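Local coordinates for PA3566 protein (Pseudomonas aeruginosa, PDB 1X7V) that is of unknown function but may be an oxidoreductase related to the antibiotic biosynthesis monooxygenases, at residues A[27-38]-A[69-79]. Sequence-based numbering, arbitrary orientation.
Sequences LRALVAPSRAEA and RHQNTEHFLRF
On the helical layer of an alpha-beta plait, helix 27-36 and the loop after it meet the helical pair 69-71 and 74-79 through a glutamate shared by two histidines, E37 with H70 and H75. A single oxygen, E37 OE2, takes both bonds. H70 ND1 reaches its syn lone pair at 2.6 Å with an N-H...O angle of 163°, the imidazole lying nearly coplanar with the carboxylate. H75 NE2 approaches the same OE2 from above the carboxylate plane at 2.8 Å, so the two rings arrive from different directions and together fix the carboxylate's rotation. For H75, chi1 of 57° sets CG between the backbone N and the carbonyl carbon, which places the ring between P33 and T73 with NE2 at E37. P33 CB rests over the middle of one face, 3.6 Å from the centroid in a CH-pi contact; the proline offers a rigid, compact hydrocarbon ring. T73 OG1 lies off-centre over the opposite face while capping helix 74-79 through F76 N, 3.3 Å away, and bonding to H70 O. S34 OG, small enough to fit near both imidazole edges, bonds to L30 O at 2.7 Å. Beyond this polar cluster the contact turns apolar: L30 CD1 makes an off-centre CH-pi contact with the F79 ring, and L27 CD2 touches F79 CE1 at 3.6 Å. The rings of W61 and Y43 meet that of H70, tying the cluster to the sheet. Segments 27-36 and 74-79, nearly antiparallel at 162°, pack side by side on one face of the four-stranded antiparallel sheet, as in the ferredoxin-like fold of the dimeric alpha-beta barrel superfamily.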
loop_
_atom_site.group_PDB
_atom_site.type_symbol
_atom_site.label_atom_id
_atom_site.label_comp_id
_atom_site.label_asym_id
_atom_site.label_seq_id
_atom_site.Cartn_x
_atom_site.Cartn_y
_atom_site.Cartn_z
ATOM N N LEU A 27 1.232 5.734 -6.165
ATOM C CA LEU A 27 0.368 4.865 -5.314
ATOM C C LEU A 27 -0.918 4.455 -6.032
ATOM O O LEU A 27 -1.380 3.313 -5.942
ATOM C CB LEU A 27 0.052 5.558 -3.980
ATOM C CG LEU A 27 1.193 5.775 -3.018
ATOM C CD1 LEU A 27 0.803 6.658 -1.824
ATOM C CD2 LEU A 27 1.777 4.389 -2.542
ATOM N N ARG A 28 -1.517 5.364 -6.790
ATOM C CA ARG A 28 -2.800 5.056 -7.471
ATOM C C ARG A 28 -2.609 3.865 -8.471
ATOM O O ARG A 28 -3.501 3.004 -8.665
ATOM C CB ARG A 28 -3.328 6.277 -8.194
ATOM C CG ARG A 28 -4.039 7.330 -7.313
ATOM C CD ARG A 28 -4.425 8.511 -8.210
ATOM N NE ARG A 28 -5.218 9.539 -7.533
ATOM C CZ ARG A 28 -6.531 9.499 -7.321
ATOM N NH1 ARG A 28 -7.279 8.482 -7.725
ATOM N NH2 ARG A 28 -7.121 10.515 -6.708
ATOM N N ALA A 29 -1.420 3.783 -9.028
ATOM C CA ALA A 29 -1.087 2.778 -10.040
ATOM C C ALA A 29 -1.144 1.403 -9.444
ATOM O O ALA A 29 -1.337 0.396 -10.189
ATOM C CB ALA A 29 0.290 3.007 -10.598
ATOM N N LEU A 30 -0.932 1.336 -8.133
ATOM C CA LEU A 30 -0.942 0.019 -7.444
ATOM C C LEU A 30 -2.325 -0.626 -7.310
ATOM O O LEU A 30 -2.445 -1.859 -7.138
ATOM C CB LEU A 30 -0.304 0.165 -6.075
ATOM C CG LEU A 30 1.206 0.412 -6.118
ATOM C CD1 LEU A 30 1.743 0.809 -4.740
ATOM C CD2 LEU A 30 1.886 -0.814 -6.560
ATOM N N VAL A 31 -3.372 0.201 -7.297
ATOM C CA VAL A 31 -4.632 -0.244 -6.764
ATOM C C VAL A 31 -5.373 -1.290 -7.632
ATOM O O VAL A 31 -5.741 -2.364 -7.126
ATOM C CB VAL A 31 -5.515 0.997 -6.374
ATOM C CG1 VAL A 31 -6.889 0.548 -5.856
ATOM C CG2 VAL A 31 -4.793 1.848 -5.332
ATOM N N ALA A 32 -5.615 -0.986 -8.908
ATOM C CA ALA A 32 -6.382 -1.904 -9.736
ATOM C C ALA A 32 -5.659 -3.252 -9.851
ATOM O O ALA A 32 -6.297 -4.303 -9.655
ATOM C CB ALA A 32 -6.644 -1.322 -11.099
ATOM N N PRO A 33 -4.355 -3.253 -10.168
ATOM C CA PRO A 33 -3.735 -4.572 -10.315
ATOM C C PRO A 33 -3.680 -5.333 -8.994
ATOM O O PRO A 33 -3.773 -6.593 -8.985
ATOM C CB PRO A 33 -2.348 -4.269 -10.876
ATOM C CG PRO A 33 -2.118 -2.847 -10.606
ATOM C CD PRO A 33 -3.418 -2.170 -10.515
ATOM N N SER A 34 -3.495 -4.623 -7.888
ATOM C CA SER A 34 -3.442 -5.304 -6.584
ATOM C C SER A 34 -4.792 -5.909 -6.202
ATOM O O SER A 34 -4.865 -7.034 -5.688
ATOM C CB SER A 34 -2.912 -4.390 -5.497
ATOM O OG SER A 34 -1.568 -3.989 -5.711
ATOM N N ARG A 35 -5.878 -5.182 -6.459
ATOM C CA ARG A 35 -7.221 -5.660 -6.130
ATOM C C ARG A 35 -7.554 -6.980 -6.876
ATOM O O ARG A 35 -8.301 -7.828 -6.352
ATOM C CB ARG A 35 -8.256 -4.604 -6.506
ATOM C CG ARG A 35 -8.407 -3.516 -5.500
ATOM C CD ARG A 35 -9.325 -2.404 -6.040
ATOM N NE ARG A 35 -9.489 -1.391 -5.007
ATOM C CZ ARG A 35 -10.216 -0.293 -5.154
ATOM N NH1 ARG A 35 -10.899 -0.107 -6.270
ATOM N NH2 ARG A 35 -10.303 0.590 -4.173
ATOM N N ALA A 36 -6.967 -7.157 -8.069
ATOM C CA ALA A 36 -7.214 -8.311 -8.926
ATOM C C ALA A 36 -6.471 -9.549 -8.433
ATOM O O ALA A 36 -6.810 -10.673 -8.825
ATOM C CB ALA A 36 -6.801 -7.988 -10.358
ATOM N N GLU A 37 -5.429 -9.352 -7.614
ATOM C CA GLU A 37 -4.578 -10.483 -7.216
ATOM C C GLU A 37 -5.336 -11.532 -6.398
ATOM O O GLU A 37 -6.171 -11.208 -5.581
ATOM C CB GLU A 37 -3.389 -10.001 -6.408
ATOM C CG GLU A 37 -2.378 -9.252 -7.183
ATOM C CD GLU A 37 -1.236 -8.838 -6.260
ATOM O OE1 GLU A 37 -0.609 -9.779 -5.695
ATOM O OE2 GLU A 37 -0.994 -7.610 -6.089
ATOM N N ALA A 38 -4.991 -12.802 -6.634
ATOM C CA ALA A 38 -5.470 -13.907 -5.812
ATOM C C ALA A 38 -5.266 -13.559 -4.337
ATOM O O ALA A 38 -4.193 -13.048 -3.956
ATOM C CB ALA A 38 -4.688 -15.146 -6.125
ATOM N N ARG A 69 3.273 -13.302 -2.455
ATOM C CA ARG A 69 3.078 -13.200 -3.907
ATOM C C ARG A 69 2.887 -11.731 -4.402
ATOM O O ARG A 69 3.441 -11.306 -5.409
ATOM C CB ARG A 69 1.874 -14.056 -4.279
ATOM C CG ARG A 69 2.056 -15.542 -4.158
ATOM C CD ARG A 69 0.962 -16.282 -4.946
ATOM N NE ARG A 69 -0.380 -15.922 -4.491
ATOM C CZ ARG A 69 -1.023 -16.529 -3.493
ATOM N NH1 ARG A 69 -0.438 -17.524 -2.820
ATOM N NH2 ARG A 69 -2.249 -16.110 -3.137
ATOM N N HIS A 70 2.082 -10.952 -3.707
ATOM C CA HIS A 70 1.929 -9.534 -4.028
ATOM C C HIS A 70 3.261 -8.792 -4.223
ATOM O O HIS A 70 3.425 -8.014 -5.170
ATOM C CB HIS A 70 1.055 -8.874 -2.959
ATOM C CG HIS A 70 0.968 -7.382 -3.046
ATOM N ND1 HIS A 70 0.397 -6.715 -4.113
ATOM C CD2 HIS A 70 1.353 -6.425 -2.166
ATOM C CE1 HIS A 70 0.439 -5.413 -3.881
ATOM N NE2 HIS A 70 1.031 -5.210 -2.714
ATOM N N GLN A 71 4.247 -9.100 -3.398
ATOM C CA GLN A 71 5.536 -8.387 -3.492
ATOM C C GLN A 71 6.464 -8.833 -4.607
ATOM O O GLN A 71 7.514 -8.185 -4.897
ATOM C CB GLN A 71 6.267 -8.498 -2.184
ATOM C CG GLN A 71 5.520 -7.843 -1.086
ATOM C CD GLN A 71 6.192 -8.100 0.183
ATOM O OE1 GLN A 71 7.283 -7.512 0.435
ATOM N NE2 GLN A 71 5.607 -8.993 1.015
ATOM N N ASN A 72 6.097 -9.935 -5.247
ATOM C CA ASN A 72 6.834 -10.386 -6.391
ATOM C C ASN A 72 6.207 -9.953 -7.690
ATOM O O ASN A 72 6.725 -10.265 -8.731
ATOM C CB ASN A 72 7.007 -11.878 -6.295
ATOM C CG ASN A 72 7.963 -12.241 -5.175
ATOM O OD1 ASN A 72 9.118 -12.536 -5.435
ATOM N ND2 ASN A 72 7.525 -12.098 -3.928
ATOM N N THR A 73 5.106 -9.198 -7.615
ATOM C CA THR A 73 4.409 -8.791 -8.819
ATOM C C THR A 73 5.168 -7.672 -9.461
ATOM O O THR A 73 5.908 -6.954 -8.797
ATOM C CB THR A 73 2.929 -8.341 -8.552
ATOM O OG1 THR A 73 2.918 -7.224 -7.657
ATOM C CG2 THR A 73 2.128 -9.463 -7.946
ATOM N N GLU A 74 4.896 -7.523 -10.755
ATOM C CA GLU A 74 5.395 -6.469 -11.625
ATOM C C GLU A 74 4.995 -5.084 -11.130
ATOM O O GLU A 74 5.836 -4.233 -10.984
ATOM C CB GLU A 74 4.794 -6.702 -12.997
ATOM C CG GLU A 74 5.398 -5.925 -14.129
ATOM C CD GLU A 74 5.100 -6.532 -15.534
ATOM O OE1 GLU A 74 5.638 -6.013 -16.543
ATOM O OE2 GLU A 74 4.351 -7.543 -15.644
ATOM N N HIS A 75 3.710 -4.894 -10.847
ATOM C CA HIS A 75 3.208 -3.613 -10.336
ATOM C C HIS A 75 3.853 -3.214 -9.021
ATOM O O HIS A 75 4.279 -2.057 -8.850
ATOM C CB HIS A 75 1.649 -3.541 -10.287
ATOM C CG HIS A 75 0.996 -4.611 -9.470
ATOM N ND1 HIS A 75 0.805 -5.892 -9.939
ATOM C CD2 HIS A 75 0.432 -4.567 -8.239
ATOM C CE1 HIS A 75 0.195 -6.612 -9.001
ATOM N NE2 HIS A 75 -0.030 -5.833 -7.955
ATOM N N PHE A 76 3.981 -4.157 -8.103
ATOM C CA PHE A 76 4.564 -3.850 -6.842
ATOM C C PHE A 76 6.046 -3.470 -6.989
ATOM O O PHE A 76 6.539 -2.518 -6.349
ATOM C CB PHE A 76 4.459 -5.040 -5.902
ATOM C CG PHE A 76 5.073 -4.778 -4.556
ATOM C CD1 PHE A 76 4.331 -4.172 -3.562
ATOM C CD2 PHE A 76 6.413 -5.092 -4.318
ATOM C CE1 PHE A 76 4.886 -3.913 -2.299
ATOM C CE2 PHE A 76 6.993 -4.811 -3.060
ATOM C CZ PHE A 76 6.234 -4.218 -2.071
ATOM N N LEU A 77 6.773 -4.225 -7.800
ATOM C CA LEU A 77 8.196 -3.913 -7.992
ATOM C C LEU A 77 8.412 -2.628 -8.787
ATOM O O LEU A 77 9.378 -1.923 -8.530
ATOM C CB LEU A 77 8.935 -5.076 -8.608
ATOM C CG LEU A 77 9.040 -6.295 -7.695
ATOM C CD1 LEU A 77 9.675 -7.441 -8.453
ATOM C CD2 LEU A 77 9.797 -6.037 -6.380
ATOM N N ARG A 78 7.504 -2.293 -9.704
ATOM C CA ARG A 78 7.565 -0.989 -10.382
ATOM C C ARG A 78 7.433 0.219 -9.435
ATOM O O ARG A 78 8.042 1.287 -9.678
ATOM C CB ARG A 78 6.529 -0.877 -11.497
ATOM C CG ARG A 78 6.942 -1.584 -12.779
ATOM C CD ARG A 78 6.032 -1.187 -13.935
ATOM N NE ARG A 78 4.642 -1.568 -13.650
ATOM C CZ ARG A 78 3.972 -2.560 -14.242
ATOM N NH1 ARG A 78 4.513 -3.293 -15.227
ATOM N NH2 ARG A 78 2.730 -2.810 -13.865
ATOM N N PHE A 79 6.669 0.048 -8.362
ATOM C CA PHE A 79 6.547 1.094 -7.370
ATOM C C PHE A 79 7.911 1.293 -6.665
ATOM O O PHE A 79 8.383 2.443 -6.465
ATOM C CB PHE A 79 5.450 0.790 -6.366
ATOM C CG PHE A 79 5.412 1.771 -5.275
ATOM C CD1 PHE A 79 4.785 2.986 -5.466
ATOM C CD2 PHE A 79 6.121 1.550 -4.097
ATOM C CE1 PHE A 79 4.787 3.952 -4.477
ATOM C CE2 PHE A 79 6.141 2.512 -3.107
ATOM C CZ PHE A 79 5.455 3.727 -3.298
HETATM O O HOH W 1 -1.384 -12.927 -4.257
#